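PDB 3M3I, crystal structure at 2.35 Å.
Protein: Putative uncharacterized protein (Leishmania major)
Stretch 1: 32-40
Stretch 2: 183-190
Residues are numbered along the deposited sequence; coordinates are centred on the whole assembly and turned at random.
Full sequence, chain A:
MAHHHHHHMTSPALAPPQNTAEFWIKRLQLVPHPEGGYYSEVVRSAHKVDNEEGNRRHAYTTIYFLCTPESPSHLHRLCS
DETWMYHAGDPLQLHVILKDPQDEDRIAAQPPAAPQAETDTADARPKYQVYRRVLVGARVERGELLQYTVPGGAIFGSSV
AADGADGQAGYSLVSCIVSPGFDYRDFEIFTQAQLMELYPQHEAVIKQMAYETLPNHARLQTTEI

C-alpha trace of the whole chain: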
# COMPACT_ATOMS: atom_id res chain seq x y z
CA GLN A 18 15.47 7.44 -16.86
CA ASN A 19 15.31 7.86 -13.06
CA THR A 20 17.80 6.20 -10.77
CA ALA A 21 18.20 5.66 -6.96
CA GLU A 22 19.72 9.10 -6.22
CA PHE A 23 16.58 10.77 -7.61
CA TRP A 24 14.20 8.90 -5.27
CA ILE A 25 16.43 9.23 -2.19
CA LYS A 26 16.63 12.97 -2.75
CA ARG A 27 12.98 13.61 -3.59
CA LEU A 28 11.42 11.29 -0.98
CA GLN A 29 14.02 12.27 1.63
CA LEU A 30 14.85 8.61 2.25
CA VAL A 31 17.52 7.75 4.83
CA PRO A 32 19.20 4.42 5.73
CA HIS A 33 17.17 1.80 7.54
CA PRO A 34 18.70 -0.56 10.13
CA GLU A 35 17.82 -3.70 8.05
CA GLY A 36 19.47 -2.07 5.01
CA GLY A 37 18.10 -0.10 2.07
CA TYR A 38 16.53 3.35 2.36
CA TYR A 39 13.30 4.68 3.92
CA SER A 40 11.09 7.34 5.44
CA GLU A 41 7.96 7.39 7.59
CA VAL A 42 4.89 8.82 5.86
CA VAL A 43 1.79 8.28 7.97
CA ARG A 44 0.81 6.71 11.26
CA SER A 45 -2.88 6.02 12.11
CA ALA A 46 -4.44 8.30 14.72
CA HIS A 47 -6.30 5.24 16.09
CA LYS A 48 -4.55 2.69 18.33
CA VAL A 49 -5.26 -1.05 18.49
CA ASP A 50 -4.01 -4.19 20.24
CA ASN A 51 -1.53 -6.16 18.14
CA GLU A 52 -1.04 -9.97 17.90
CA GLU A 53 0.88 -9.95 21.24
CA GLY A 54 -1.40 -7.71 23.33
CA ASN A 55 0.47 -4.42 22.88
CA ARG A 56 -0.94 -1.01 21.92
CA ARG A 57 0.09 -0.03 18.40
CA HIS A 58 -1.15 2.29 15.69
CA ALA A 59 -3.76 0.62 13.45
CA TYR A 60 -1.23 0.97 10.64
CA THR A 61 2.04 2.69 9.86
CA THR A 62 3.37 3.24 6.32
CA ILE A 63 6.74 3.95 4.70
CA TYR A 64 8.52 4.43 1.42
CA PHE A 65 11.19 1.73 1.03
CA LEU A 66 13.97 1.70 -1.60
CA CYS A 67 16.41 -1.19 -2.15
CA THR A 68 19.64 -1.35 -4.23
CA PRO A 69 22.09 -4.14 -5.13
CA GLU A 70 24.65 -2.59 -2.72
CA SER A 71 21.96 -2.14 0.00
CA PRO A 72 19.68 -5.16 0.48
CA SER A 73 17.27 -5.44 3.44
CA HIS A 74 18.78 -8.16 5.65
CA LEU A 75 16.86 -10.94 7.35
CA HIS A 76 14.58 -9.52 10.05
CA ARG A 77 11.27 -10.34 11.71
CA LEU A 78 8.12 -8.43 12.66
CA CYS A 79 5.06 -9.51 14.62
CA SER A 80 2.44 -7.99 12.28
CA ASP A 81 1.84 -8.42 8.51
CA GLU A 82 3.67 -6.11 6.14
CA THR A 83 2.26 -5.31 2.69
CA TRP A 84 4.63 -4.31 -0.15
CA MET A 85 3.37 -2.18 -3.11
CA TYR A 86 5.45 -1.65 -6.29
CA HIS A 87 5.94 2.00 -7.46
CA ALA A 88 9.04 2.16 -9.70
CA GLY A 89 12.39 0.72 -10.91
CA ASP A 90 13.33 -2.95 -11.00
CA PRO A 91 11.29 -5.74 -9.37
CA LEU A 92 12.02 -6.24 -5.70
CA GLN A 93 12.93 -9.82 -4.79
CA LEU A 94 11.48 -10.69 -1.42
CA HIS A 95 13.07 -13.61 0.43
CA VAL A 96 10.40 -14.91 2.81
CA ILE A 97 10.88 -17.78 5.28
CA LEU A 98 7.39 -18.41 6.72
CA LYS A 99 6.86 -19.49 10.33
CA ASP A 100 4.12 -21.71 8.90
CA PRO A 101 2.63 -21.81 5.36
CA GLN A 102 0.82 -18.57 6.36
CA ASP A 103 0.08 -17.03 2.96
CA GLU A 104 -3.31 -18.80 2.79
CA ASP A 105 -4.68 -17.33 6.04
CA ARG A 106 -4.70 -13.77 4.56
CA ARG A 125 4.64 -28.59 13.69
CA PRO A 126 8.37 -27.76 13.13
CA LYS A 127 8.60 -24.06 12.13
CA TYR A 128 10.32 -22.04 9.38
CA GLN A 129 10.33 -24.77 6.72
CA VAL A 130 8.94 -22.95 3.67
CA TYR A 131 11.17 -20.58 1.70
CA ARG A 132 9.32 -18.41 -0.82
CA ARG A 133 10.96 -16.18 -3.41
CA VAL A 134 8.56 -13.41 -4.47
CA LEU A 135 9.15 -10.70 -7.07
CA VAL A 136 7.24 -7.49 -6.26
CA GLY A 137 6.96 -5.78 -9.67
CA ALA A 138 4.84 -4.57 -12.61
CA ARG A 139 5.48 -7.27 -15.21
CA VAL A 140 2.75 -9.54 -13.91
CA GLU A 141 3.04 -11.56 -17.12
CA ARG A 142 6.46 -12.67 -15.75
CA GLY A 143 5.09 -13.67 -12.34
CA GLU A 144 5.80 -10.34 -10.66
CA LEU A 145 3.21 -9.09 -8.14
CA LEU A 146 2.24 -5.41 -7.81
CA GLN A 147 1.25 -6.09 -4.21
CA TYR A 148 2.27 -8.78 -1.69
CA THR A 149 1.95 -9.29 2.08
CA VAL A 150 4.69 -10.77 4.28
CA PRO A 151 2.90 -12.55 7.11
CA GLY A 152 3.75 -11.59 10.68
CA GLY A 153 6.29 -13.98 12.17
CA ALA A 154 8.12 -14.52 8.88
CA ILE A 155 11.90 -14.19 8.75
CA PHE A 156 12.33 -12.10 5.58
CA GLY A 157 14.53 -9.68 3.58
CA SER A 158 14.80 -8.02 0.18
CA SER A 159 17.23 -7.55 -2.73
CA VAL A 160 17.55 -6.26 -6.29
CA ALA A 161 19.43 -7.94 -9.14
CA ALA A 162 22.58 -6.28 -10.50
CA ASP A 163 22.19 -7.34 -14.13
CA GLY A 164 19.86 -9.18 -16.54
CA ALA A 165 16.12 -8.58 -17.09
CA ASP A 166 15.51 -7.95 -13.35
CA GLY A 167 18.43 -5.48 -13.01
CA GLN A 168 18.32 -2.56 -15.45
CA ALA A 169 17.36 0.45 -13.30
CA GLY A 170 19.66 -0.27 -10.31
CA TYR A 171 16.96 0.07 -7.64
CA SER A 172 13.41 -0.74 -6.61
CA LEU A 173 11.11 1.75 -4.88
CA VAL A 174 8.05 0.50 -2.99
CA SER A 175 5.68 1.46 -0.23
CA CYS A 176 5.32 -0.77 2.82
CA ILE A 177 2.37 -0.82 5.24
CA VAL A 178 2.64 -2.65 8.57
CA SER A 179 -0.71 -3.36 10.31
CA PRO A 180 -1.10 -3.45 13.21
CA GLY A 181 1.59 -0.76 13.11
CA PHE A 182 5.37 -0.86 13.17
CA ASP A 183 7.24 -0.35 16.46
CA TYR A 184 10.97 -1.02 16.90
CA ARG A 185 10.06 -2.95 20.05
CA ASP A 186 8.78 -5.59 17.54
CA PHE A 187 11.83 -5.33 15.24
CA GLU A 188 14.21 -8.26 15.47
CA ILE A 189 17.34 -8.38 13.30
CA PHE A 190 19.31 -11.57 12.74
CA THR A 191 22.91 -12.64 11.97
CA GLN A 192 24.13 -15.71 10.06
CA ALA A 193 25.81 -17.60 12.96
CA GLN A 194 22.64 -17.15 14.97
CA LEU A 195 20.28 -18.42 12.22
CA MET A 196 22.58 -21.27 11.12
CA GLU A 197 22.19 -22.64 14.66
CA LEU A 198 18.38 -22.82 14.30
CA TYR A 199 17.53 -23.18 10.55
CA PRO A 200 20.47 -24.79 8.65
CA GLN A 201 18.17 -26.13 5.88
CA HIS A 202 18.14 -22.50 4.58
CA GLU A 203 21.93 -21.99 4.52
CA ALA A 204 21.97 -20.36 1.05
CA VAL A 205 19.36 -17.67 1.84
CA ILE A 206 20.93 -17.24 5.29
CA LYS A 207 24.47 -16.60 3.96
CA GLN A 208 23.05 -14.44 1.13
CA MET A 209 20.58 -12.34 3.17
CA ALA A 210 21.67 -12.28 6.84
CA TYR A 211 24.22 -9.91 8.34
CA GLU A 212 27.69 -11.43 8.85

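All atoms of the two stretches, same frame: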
# COMPACT_ATOMS: atom_id res chain seq x y z
N PRO A 32 18.93 5.85 5.53
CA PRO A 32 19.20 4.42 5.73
C PRO A 32 18.36 3.81 6.83
O PRO A 32 18.11 4.44 7.85
CB PRO A 32 20.68 4.41 6.14
CG PRO A 32 21.24 5.60 5.51
CD PRO A 32 20.16 6.64 5.64
N HIS A 33 17.95 2.58 6.60
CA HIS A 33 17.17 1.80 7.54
C HIS A 33 18.09 0.76 8.18
O HIS A 33 19.01 0.27 7.53
CB HIS A 33 16.03 1.11 6.77
CG HIS A 33 14.94 0.59 7.65
ND1 HIS A 33 15.09 -0.52 8.44
CD2 HIS A 33 13.68 1.03 7.86
CE1 HIS A 33 13.98 -0.74 9.11
NE2 HIS A 33 13.10 0.18 8.76
N PRO A 34 17.89 0.46 9.47
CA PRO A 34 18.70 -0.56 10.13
C PRO A 34 18.89 -1.85 9.31
O PRO A 34 20.03 -2.26 9.07
CB PRO A 34 17.94 -0.82 11.43
CG PRO A 34 17.29 0.50 11.74
CD PRO A 34 17.10 1.24 10.45
N GLU A 35 17.79 -2.46 8.86
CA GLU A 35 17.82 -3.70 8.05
C GLU A 35 18.68 -3.57 6.77
O GLU A 35 19.27 -4.55 6.30
CB GLU A 35 16.37 -4.13 7.69
CG GLU A 35 15.66 -3.20 6.67
CD GLU A 35 14.17 -3.48 6.51
OE1 GLU A 35 13.39 -3.28 7.48
OE2 GLU A 35 13.75 -3.90 5.41
N GLY A 36 18.75 -2.36 6.23
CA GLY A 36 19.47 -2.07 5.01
C GLY A 36 18.54 -1.24 4.17
O GLY A 36 17.46 -0.89 4.64
N GLY A 37 18.93 -0.92 2.94
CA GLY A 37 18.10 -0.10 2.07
C GLY A 37 17.76 1.25 2.66
O GLY A 37 18.29 1.64 3.67
N TYR A 38 16.83 1.96 2.01
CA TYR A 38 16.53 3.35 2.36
C TYR A 38 15.03 3.51 2.70
O TYR A 38 14.21 2.73 2.25
CB TYR A 38 16.98 4.27 1.23
CG TYR A 38 18.46 4.09 0.91
CD1 TYR A 38 18.90 3.04 0.10
CD2 TYR A 38 19.43 4.94 1.44
CE1 TYR A 38 20.25 2.85 -0.18
CE2 TYR A 38 20.78 4.76 1.16
CZ TYR A 38 21.18 3.71 0.35
OH TYR A 38 22.52 3.52 0.06
N TYR A 39 14.69 4.51 3.52
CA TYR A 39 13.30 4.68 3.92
C TYR A 39 12.90 6.05 4.47
O TYR A 39 13.74 6.88 4.73
CB TYR A 39 12.93 3.60 4.94
CG TYR A 39 13.11 4.01 6.37
CD1 TYR A 39 12.03 4.02 7.25
CD2 TYR A 39 14.35 4.39 6.86
CE1 TYR A 39 12.20 4.39 8.56
CE2 TYR A 39 14.52 4.76 8.17
CZ TYR A 39 13.44 4.76 9.01
OH TYR A 39 13.60 5.12 10.33
N SER A 40 11.60 6.26 4.61
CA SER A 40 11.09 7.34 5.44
C SER A 40 9.66 7.05 5.89
O SER A 40 8.89 6.49 5.14
CB SER A 40 11.15 8.68 4.72
OG SER A 40 10.32 8.65 3.58
N ASP A 183 6.65 -0.86 15.24
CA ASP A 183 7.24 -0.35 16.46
C ASP A 183 8.55 -1.10 16.60
O ASP A 183 8.58 -2.32 16.50
CB ASP A 183 6.31 -0.59 17.66
CG ASP A 183 6.79 0.11 18.95
OD1 ASP A 183 6.03 0.94 19.49
OD2 ASP A 183 7.91 -0.17 19.44
N TYR A 184 9.65 -0.37 16.80
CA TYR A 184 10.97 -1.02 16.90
C TYR A 184 11.04 -2.02 18.06
O TYR A 184 11.91 -2.89 18.07
CB TYR A 184 12.10 0.02 16.98
CG TYR A 184 12.53 0.57 15.64
CD1 TYR A 184 13.28 -0.19 14.77
CD2 TYR A 184 12.19 1.86 15.25
CE1 TYR A 184 13.69 0.33 13.53
CE2 TYR A 184 12.58 2.39 14.01
CZ TYR A 184 13.33 1.62 13.16
OH TYR A 184 13.72 2.13 11.94
N ARG A 185 10.11 -1.94 19.01
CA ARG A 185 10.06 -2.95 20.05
C ARG A 185 9.75 -4.33 19.45
O ARG A 185 10.14 -5.33 20.04
CB ARG A 185 9.10 -2.58 21.17
CG ARG A 185 9.64 -1.50 22.10
CD ARG A 185 8.64 -1.01 23.11
NE ARG A 185 7.49 -0.36 22.49
CZ ARG A 185 6.51 0.27 23.14
NH1 ARG A 185 6.52 0.40 24.47
NH2 ARG A 185 5.51 0.82 22.45
N ASP A 186 9.10 -4.36 18.28
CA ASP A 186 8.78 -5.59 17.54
C ASP A 186 9.74 -5.88 16.37
O ASP A 186 9.42 -6.68 15.48
CB ASP A 186 7.37 -5.48 16.96
CG ASP A 186 6.36 -5.00 17.97
OD1 ASP A 186 6.41 -5.50 19.09
OD2 ASP A 186 5.51 -4.16 17.64
N PHE A 187 10.89 -5.21 16.34
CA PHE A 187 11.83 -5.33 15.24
C PHE A 187 12.99 -6.16 15.73
O PHE A 187 13.71 -5.75 16.67
CB PHE A 187 12.27 -3.95 14.81
CG PHE A 187 13.27 -3.92 13.70
CD1 PHE A 187 12.89 -4.19 12.39
CD2 PHE A 187 14.60 -3.56 13.95
CE1 PHE A 187 13.80 -4.14 11.37
CE2 PHE A 187 15.52 -3.51 12.92
CZ PHE A 187 15.13 -3.79 11.63
N GLU A 188 13.13 -7.34 15.14
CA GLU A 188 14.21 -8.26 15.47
C GLU A 188 15.10 -8.42 14.24
O GLU A 188 14.60 -8.70 13.17
CB GLU A 188 13.67 -9.62 15.93
CG GLU A 188 14.77 -10.67 16.21
CD GLU A 188 14.34 -11.77 17.17
OE1 GLU A 188 13.12 -11.94 17.40
OE2 GLU A 188 15.24 -12.48 17.71
N ILE A 189 16.40 -8.22 14.40
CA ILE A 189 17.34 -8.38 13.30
C ILE A 189 18.19 -9.60 13.61
O ILE A 189 18.44 -9.91 14.76
CB ILE A 189 18.18 -7.10 13.08
CG1 ILE A 189 18.95 -7.15 11.76
CG2 ILE A 189 19.19 -6.89 14.22
CD1 ILE A 189 18.06 -7.04 10.53
N PHE A 190 18.61 -10.31 12.57
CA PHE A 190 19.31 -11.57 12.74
C PHE A 190 20.73 -11.46 12.18
O PHE A 190 21.04 -10.49 11.48
CB PHE A 190 18.52 -12.70 12.04
CG PHE A 190 17.11 -12.89 12.58
CD1 PHE A 190 16.03 -12.31 11.95
CD2 PHE A 190 16.89 -13.66 13.71
CE1 PHE A 190 14.76 -12.47 12.44
CE2 PHE A 190 15.61 -13.83 14.21
CZ PHE A 190 14.54 -13.25 13.58

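Stretches 32-40 and 183-190 meet mainly through side chains, and no backbone hydrogen bond joins them. The backbones stay apart: the nearest CA atoms, Glu35 CA and Ile189 CA, are 7.0 Å from each other. The contact is small, burying 254 Å² in total.

In stretch 1, a type I beta turn runs from His33 to Gly36. It is closed by Gly36 N to His33 O at 2.9 Å. A further bond, His33 N to Gly37 O at 3.1 Å, ties the base of the loop. In stretch 2, Phe187 N bonds to Tyr184 O at 3.1 Å. Tyr184 and Phe187 are three residues apart, and this bond links their backbones at the bend.

Tyr184 covers the most surface. Its CA-to-CB bond points sideways, but the end of the side chain comes nearer to stretch 1. The hydroxyl lies over one face of the His33 ring, with Tyr184 OH 3.8 Å from His33 NE2. It also donates a weak hydrogen bond, Tyr184 OH to Tyr39 OH, at 3.4 Å. This is the sole hydrogen bond between the stretches. The ring adds an apolar contact, Pro34 CG to Tyr184 CE1 at 4.0 Å.

Phe187 is second, and its CA-to-CB bond points toward stretch 1. It meets three consecutive residues of the turn. The edge of His33 faces the Phe187 ring in an offset edge-to-face pair, with planes at 68°. Pro34 CB packs against Phe187 CE2 at 3.9 Å, an apolar contact. Glu35 OE1 approaches Phe187 CE1 at 4.0 Å, while Glu35 OE2 is hydrogen-bonded elsewhere in the structure.

Pro34 thus touches both aromatic side chains. Ile189 extends the apolar surface, with its CD1 4.2 Å from Glu35 CA. The contact combines apolar packing, one aromatic pair and a single weak hydrogen bond.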